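Local atomic coordinates of mannosephosphate isomerase, putative (Archaeoglobus fulgidus, PDB entry 1ZX5), a protein that probably catalyses the zinc-dependent interconversion of D-mannose 6-phosphate and D-fructose 6-phosphate, as a type 1 mannose-6-phosphate isomerase with cupin domains. Residues F195-E198 / N199-E202; V213-F216 / E217-K221. One frame throughout, in Å; residues are numbered along the deposited sequence.

Contact 1 (F195-E198 / N199-E202). With ACY (acetic acid), chain H.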
ATOM      1  N   PHE A 195      -7.022 -13.513   9.854  1.00 24.85           N
ATOM      2  CA  PHE A 195      -8.275 -12.880  10.249  1.00 23.98           C
ATOM      3  C   PHE A 195      -8.783 -13.445  11.562  1.00 23.50           C
ATOM      4  O   PHE A 195      -8.452 -14.573  11.927  1.00 23.64           O
ATOM      5  CB  PHE A 195      -9.304 -13.015   9.114  1.00 23.55           C
ATOM      6  CG  PHE A 195      -9.036 -12.076   7.952  1.00 23.92           C
ATOM      7  CD1 PHE A 195      -9.727 -10.862   7.842  1.00 22.90           C
ATOM      8  CD2 PHE A 195      -8.077 -12.392   6.986  1.00 22.09           C
ATOM      9  CE1 PHE A 195      -9.464  -9.967   6.778  1.00 24.19           C
ATOM     10  CE2 PHE A 195      -7.812 -11.514   5.915  1.00 24.38           C
ATOM     11  CZ  PHE A 195      -8.499 -10.295   5.812  1.00 23.39           C
ATOM     12  N   PHE A 196      -9.575 -12.653  12.275  1.00 23.21           N
ATOM     13  CA  PHE A 196     -10.182 -13.084  13.533  1.00 23.00           C
ATOM     14  C   PHE A 196     -11.339 -14.060  13.297  1.00 22.96           C
ATOM     15  O   PHE A 196     -12.512 -13.703  13.414  1.00 23.32           O
ATOM     16  CB  PHE A 196     -10.653 -11.862  14.329  1.00 22.87           C
ATOM     17  CG  PHE A 196      -9.564 -11.188  15.131  1.00 23.02           C
ATOM     18  CD1 PHE A 196      -8.238 -11.150  14.665  1.00 22.96           C
ATOM     19  CD2 PHE A 196      -9.868 -10.571  16.346  1.00 22.40           C
ATOM     20  CE1 PHE A 196      -7.231 -10.512  15.403  1.00 23.49           C
ATOM     21  CE2 PHE A 196      -8.869  -9.921  17.087  1.00 23.71           C
ATOM     22  CZ  PHE A 196      -7.551  -9.898  16.618  1.00 23.24           C
ATOM     23  N   ASN A 197     -11.001 -15.296  12.944  1.00 22.76           N
ATOM     24  CA  ASN A 197     -11.997 -16.335  12.710  1.00 21.96           C
ATOM     25  C   ASN A 197     -11.390 -17.675  13.068  1.00 22.16           C
ATOM     26  O   ASN A 197     -10.177 -17.771  13.295  1.00 21.97           O
ATOM     27  CB  ASN A 197     -12.539 -16.313  11.255  1.00 21.77           C
ATOM     28  CG  ASN A 197     -11.448 -16.511  10.188  1.00 22.32           C
ATOM     29  OD1 ASN A 197     -10.525 -17.307  10.340  1.00 23.42           O
ATOM     30  ND2 ASN A 197     -11.583 -15.796   9.091  1.00 24.20           N
ATOM     31  N   GLU A 198     -12.226 -18.704  13.132  1.00 22.06           N
ATOM     32  CA  GLU A 198     -11.771 -20.038  13.519  1.00 22.75           C
ATOM     33  C   GLU A 198     -10.657 -20.541  12.587  1.00 22.82           C
ATOM     34  O   GLU A 198      -9.680 -21.140  13.031  1.00 22.66           O
ATOM     35  CB  GLU A 198     -12.963 -20.999  13.518  1.00 22.85           C
ATOM     36  CG  GLU A 198     -12.642 -22.434  13.891  1.00 24.52           C
ATOM     37  CD  GLU A 198     -12.045 -23.250  12.743  1.00 26.48           C
ATOM     38  OE1 GLU A 198     -12.282 -22.922  11.547  1.00 25.64           O
ATOM     39  OE2 GLU A 198     -11.335 -24.237  13.054  1.00 26.64           O
ATOM     40  N   ASN A 199     -10.821 -20.302  11.290  1.00 23.10           N
ATOM     41  CA  ASN A 199      -9.890 -20.811  10.289  1.00 23.07           C
ATOM     42  C   ASN A 199      -8.443 -20.356  10.537  1.00 23.41           C
ATOM     43  O   ASN A 199      -7.505 -21.147  10.365  1.00 23.17           O
ATOM     44  CB  ASN A 199     -10.360 -20.389   8.882  1.00 22.87           C
ATOM     45  CG  ASN A 199      -9.534 -21.016   7.766  1.00 22.72           C
ATOM     46  OD1 ASN A 199      -8.641 -20.370   7.200  1.00 25.93           O
ATOM     47  ND2 ASN A 199      -9.817 -22.260   7.446  1.00 16.42           N
ATOM     48  N   ASP A 200      -8.279 -19.089  10.933  1.00 23.17           N
ATOM     49  CA  ASP A 200      -6.966 -18.471  11.094  1.00 23.60           C
ATOM     50  C   ASP A 200      -6.514 -18.331  12.554  1.00 24.09           C
ATOM     51  O   ASP A 200      -5.435 -17.805  12.807  1.00 24.27           O
ATOM     52  CB  ASP A 200      -6.967 -17.066  10.489  1.00 22.93           C
ATOM     53  CG  ASP A 200      -7.179 -17.050   8.988  1.00 23.43           C
ATOM     54  OD1 ASP A 200      -7.205 -18.115   8.339  1.00 23.51           O
ATOM     55  OD2 ASP A 200      -7.287 -15.928   8.443  1.00 23.40           O
ATOM     56  N   TRP A 201      -7.341 -18.757  13.503  1.00 24.77           N
ATOM     57  CA  TRP A 201      -7.098 -18.479  14.917  1.00 25.75           C
ATOM     58  C   TRP A 201      -5.755 -18.971  15.462  1.00 26.36           C
ATOM     59  O   TRP A 201      -5.129 -18.275  16.258  1.00 26.36           O
ATOM     60  CB  TRP A 201      -8.241 -18.981  15.820  1.00 26.03           C
ATOM     61  CG  TRP A 201      -8.202 -18.263  17.140  1.00 26.56           C
ATOM     62  CD1 TRP A 201      -7.869 -18.792  18.359  1.00 27.17           C
ATOM     63  CD2 TRP A 201      -8.431 -16.860  17.360  1.00 26.24           C
ATOM     64  NE1 TRP A 201      -7.898 -17.807  19.327  1.00 26.67           N
ATOM     65  CE2 TRP A 201      -8.241 -16.615  18.742  1.00 27.06           C
ATOM     66  CE3 TRP A 201      -8.789 -15.787  16.526  1.00 26.00           C
ATOM     67  CZ2 TRP A 201      -8.406 -15.339  19.311  1.00 26.77           C
ATOM     68  CZ3 TRP A 201      -8.954 -14.518  17.092  1.00 26.06           C
ATOM     69  CH2 TRP A 201      -8.765 -14.309  18.470  1.00 26.53           C
ATOM     70  N   GLU A 202      -5.313 -20.159  15.044  1.00 27.15           N
ATOM     71  CA  GLU A 202      -4.008 -20.671  15.479  1.00 28.51           C
ATOM     72  C   GLU A 202      -2.856 -19.746  15.086  1.00 28.31           C
ATOM     73  O   GLU A 202      -1.899 -19.620  15.840  1.00 28.16           O
ATOM     74  CB  GLU A 202      -3.745 -22.086  14.961  1.00 28.82           C
ATOM     75  CG  GLU A 202      -4.580 -23.163  15.643  1.00 33.45           C
ATOM     76  CD  GLU A 202      -4.295 -23.283  17.147  1.00 39.87           C
ATOM     77  OE1 GLU A 202      -3.126 -23.566  17.520  1.00 42.25           O
ATOM     78  OE2 GLU A 202      -5.247 -23.100  17.953  1.00 41.48           O
TER
HETATM   79  C   ACY H 505      -8.870 -15.500   5.646  1.00 43.58           C
HETATM   80  O   ACY H 505      -9.765 -15.779   6.474  1.00 43.62           O
HETATM   81  OXT ACY H 505      -7.648 -15.630   5.880  1.00 43.98           O
HETATM   82  CH3 ACY H 505      -9.272 -14.974   4.295  1.00 43.29           C
HETATM   83  O   HOH W   1      -6.952 -22.227  13.502  1.00 43.43           O
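In the loop leading from strand 194-195 into helix 201-207, Asp-200 reaches back to Phe-195 while Asn-197 reaches forward to Asp-200. Asp-200 OD2 receives Phe-195 N-H on its anti lone pair, 2.8 Å from N and nearly straight at 173°; it lies at the edge of the Phe-195 ring, in its plane. The same OD2 is 2.6 Å from OXT of an acetic acid, so one of the two acids probably carries the proton. Asn-197 OD1 accepts from Asp-200 N at 2.9 Å, the donor nearly in line with the C=O. With CG of Asn-197 between backbone N and carbonyl carbon (chi1 59°), OD1 faces Asp-200 N and ND2 donates a hydrogen bond to the acetic acid O, 3.2 Å away. With an alanine here instead of Asp-200, the Phe-195 N-H would probably lose its acceptor. Phe-196 centres an inverse gamma turn, and its ring takes the edge of Trp-201 over one face in a T-shaped pair, planes at 86°, with Trp-201 CZ3 3.9 Å from Phe-196 CG. Trp-201 NE1 is bound by Glu-143, and the indole rests on helix 139-146. Water 1 bridges Glu-198 O and Glu-202 N.

Contact 2 (V213-F216 / E217-K221)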
ATOM      1  N   VAL A 213      -2.523  -0.427  22.664  1.00 33.82           N
ATOM      2  CA  VAL A 213      -1.671   0.367  21.792  1.00 34.04           C
ATOM      3  C   VAL A 213      -2.166   1.806  21.857  1.00 34.56           C
ATOM      4  O   VAL A 213      -3.364   2.067  21.707  1.00 34.27           O
ATOM      5  CB  VAL A 213      -1.665  -0.196  20.343  1.00 34.18           C
ATOM      6  CG1 VAL A 213      -1.012   0.765  19.373  1.00 33.19           C
ATOM      7  CG2 VAL A 213      -0.945  -1.535  20.309  1.00 33.68           C
ATOM      8  N   GLU A 214      -1.249   2.730  22.125  1.00 35.30           N
ATOM      9  CA  GLU A 214      -1.578   4.156  22.126  1.00 36.40           C
ATOM     10  C   GLU A 214      -1.778   4.653  20.698  1.00 36.51           C
ATOM     11  O   GLU A 214      -1.138   4.155  19.771  1.00 36.08           O
ATOM     12  CB  GLU A 214      -0.477   4.970  22.810  1.00 36.54           C
ATOM     13  CG  GLU A 214      -0.160   4.570  24.260  1.00 38.92           C
ATOM     14  CD  GLU A 214      -1.325   4.785  25.216  1.00 41.97           C
ATOM     15  OE1 GLU A 214      -2.141   5.698  24.981  1.00 43.85           O
ATOM     16  OE2 GLU A 214      -1.419   4.041  26.216  1.00 44.06           O
ATOM     17  N   GLU A 215      -2.659   5.633  20.528  1.00 37.15           N
ATOM     18  CA  GLU A 215      -2.948   6.192  19.203  1.00 38.73           C
ATOM     19  C   GLU A 215      -1.709   6.694  18.465  1.00 38.24           C
ATOM     20  O   GLU A 215      -1.581   6.464  17.264  1.00 37.77           O
ATOM     21  CB  GLU A 215      -4.022   7.275  19.280  1.00 38.52           C
ATOM     22  CG  GLU A 215      -5.374   6.712  19.720  1.00 41.05           C
ATOM     23  CD  GLU A 215      -6.507   7.737  19.705  1.00 41.80           C
ATOM     24  OE1 GLU A 215      -6.287   8.891  19.252  1.00 45.21           O
ATOM     25  OE2 GLU A 215      -7.623   7.374  20.153  1.00 45.52           O
ATOM     26  N   PHE A 216      -0.794   7.349  19.187  1.00 38.35           N
ATOM     27  CA  PHE A 216       0.436   7.883  18.574  1.00 38.53           C
ATOM     28  C   PHE A 216       1.329   6.784  17.980  1.00 38.15           C
ATOM     29  O   PHE A 216       2.174   7.061  17.125  1.00 38.28           O
ATOM     30  CB  PHE A 216       1.225   8.796  19.548  1.00 39.00           C
ATOM     31  CG  PHE A 216       1.977   8.046  20.629  1.00 40.20           C
ATOM     32  CD1 PHE A 216       3.199   7.420  20.350  1.00 41.15           C
ATOM     33  CD2 PHE A 216       1.468   7.967  21.924  1.00 41.23           C
ATOM     34  CE1 PHE A 216       3.894   6.713  21.351  1.00 42.17           C
ATOM     35  CE2 PHE A 216       2.159   7.269  22.937  1.00 41.91           C
ATOM     36  CZ  PHE A 216       3.371   6.640  22.646  1.00 41.26           C
ATOM     37  N   GLU A 217       1.133   5.543  18.425  1.00 37.48           N
ATOM     38  CA  GLU A 217       1.911   4.418  17.918  1.00 37.50           C
ATOM     39  C   GLU A 217       1.451   3.940  16.538  1.00 36.32           C
ATOM     40  O   GLU A 217       2.199   3.251  15.852  1.00 36.56           O
ATOM     41  CB  GLU A 217       1.883   3.236  18.897  1.00 37.64           C
ATOM     42  CG  GLU A 217       2.368   3.538  20.315  1.00 38.82           C
ATOM     43  CD  GLU A 217       2.183   2.341  21.248  1.00 40.03           C
ATOM     44  OE1 GLU A 217       2.709   1.249  20.935  1.00 44.87           O
ATOM     45  OE2 GLU A 217       1.507   2.474  22.290  1.00 43.44           O
ATOM     46  N   VAL A 218       0.226   4.279  16.134  1.00 35.13           N
ATOM     47  CA  VAL A 218      -0.283   3.854  14.823  1.00 34.54           C
ATOM     48  C   VAL A 218      -0.512   5.007  13.830  1.00 34.64           C
ATOM     49  O   VAL A 218      -0.493   4.793  12.626  1.00 34.63           O
ATOM     50  CB  VAL A 218      -1.550   2.942  14.930  1.00 34.21           C
ATOM     51  CG1 VAL A 218      -1.238   1.685  15.742  1.00 34.11           C
ATOM     52  CG2 VAL A 218      -2.717   3.684  15.550  1.00 33.77           C
ATOM     53  N   LYS A 219      -0.734   6.212  14.345  1.00 34.62           N
ATOM     54  CA  LYS A 219      -0.969   7.398  13.521  1.00 35.22           C
ATOM     55  C   LYS A 219       0.321   7.960  12.922  1.00 34.72           C
ATOM     56  O   LYS A 219       1.312   8.138  13.632  1.00 35.10           O
ATOM     57  CB  LYS A 219      -1.623   8.492  14.360  1.00 35.52           C
ATOM     58  CG  LYS A 219      -3.134   8.555  14.310  1.00 37.97           C
ATOM     59  CD  LYS A 219      -3.606   9.614  15.308  1.00 43.72           C
ATOM     60  CE  LYS A 219      -4.842  10.363  14.818  1.00 46.92           C
ATOM     61  NZ  LYS A 219      -5.607  11.012  15.960  1.00 48.63           N
ATOM     62  N   GLY A 220       0.312   8.238  11.619  1.00 33.82           N
ATOM     63  CA  GLY A 220       1.412   8.980  11.002  1.00 32.80           C
ATOM     64  C   GLY A 220       1.115  10.472  10.978  1.00 32.13           C
ATOM     65  O   GLY A 220       0.114  10.919  11.542  1.00 31.53           O
ATOM     66  N   LYS A 221       1.981  11.241  10.319  1.00 31.68           N
ATOM     67  CA  LYS A 221       1.728  12.679  10.077  1.00 31.54           C
ATOM     68  C   LYS A 221       0.811  12.877   8.875  1.00 30.49           C
ATOM     69  O   LYS A 221       0.747  12.022   7.993  1.00 29.96           O
ATOM     70  CB  LYS A 221       3.037  13.441   9.841  1.00 31.79           C
ATOM     71  CG  LYS A 221       3.912  13.537  11.087  1.00 35.27           C
ATOM     72  CD  LYS A 221       5.150  14.387  10.855  1.00 40.08           C
ATOM     73  CE  LYS A 221       6.155  14.200  12.009  1.00 42.93           C
ATOM     74  NZ  LYS A 221       7.173  15.307  12.022  1.00 44.22           N
TER
HETATM   75  O   HOH W   2       2.108   9.862  15.934  1.00 52.57           O
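The backbone coils tightly through residues 214-219: Glu-217 N hydrogen-bonds to Glu-214 O at 3.0 Å, and Glu-215 O accepts from both Val-218 N and Lys-219 N. Glu-217 then folds back over the start of the coil. Its CG lies anti to the carbonyl carbon (chi1 -57°) and the chain beyond runs extended, so that OE2 accepts a hydrogen bond from Glu-214 N, 2.8 Å away; the N-H meets OE2 from above the carboxylate plane, 56° out of it. This carboxylate also lies beside CB of Glu-214, 3.2 Å from OE2. On the way, CG of Glu-217 passes over one face of the Phe-216 ring, a CH-pi contact 4.0 Å from that ring's centroid and offset toward the rim. Val-213 CG1 meets Val-218 CG1 at 3.8 Å and touches CB of Glu-217 as well, a small apolar patch between two buried valines. Glu-215 and Lys-219 lie alongside each other, pointing the same way, in a long salt bridge with OE1 and NZ 4.0 Å apart. Water 2 donates to Phe-216 O and Lys-219 O, tying the end of the coil together. Val-218 and Lys-219 also rest on Phe-160 of strand 157-161, and backbone bonds join Val-218 to Val-169 and Gly-220 to Thr-167. Successive overlapping type I beta turns, 214-217 and 215-218, with the Lys-219 N to Glu-215 O bond closing an alpha turn (i to i+4), thus shape the connection from helix 201-207 to strand 224-226.

Overall arrangement
Contacts 1 and 2 follow one another along the chain without touching: their centres lie 26 Å apart and their nearest atoms about 11 Å. Helix 201-207, which begins in contact 1, and the loop after it carry the chain toward contact 2. Contact 1 is the one close to the sugar, the side chain of Phe-196 being about 6 Å from the bound beta-L-fructofuranose; that side chain also touches Gln-97, and its ring packs edge-to-face with Phe-153, both residues of the ligand pocket. Contact 2 instead lies against strands 157-161 and 167-170, the latter outermost in the six-stranded sheet, before the chain enters the five-stranded sheet at strand 224-226.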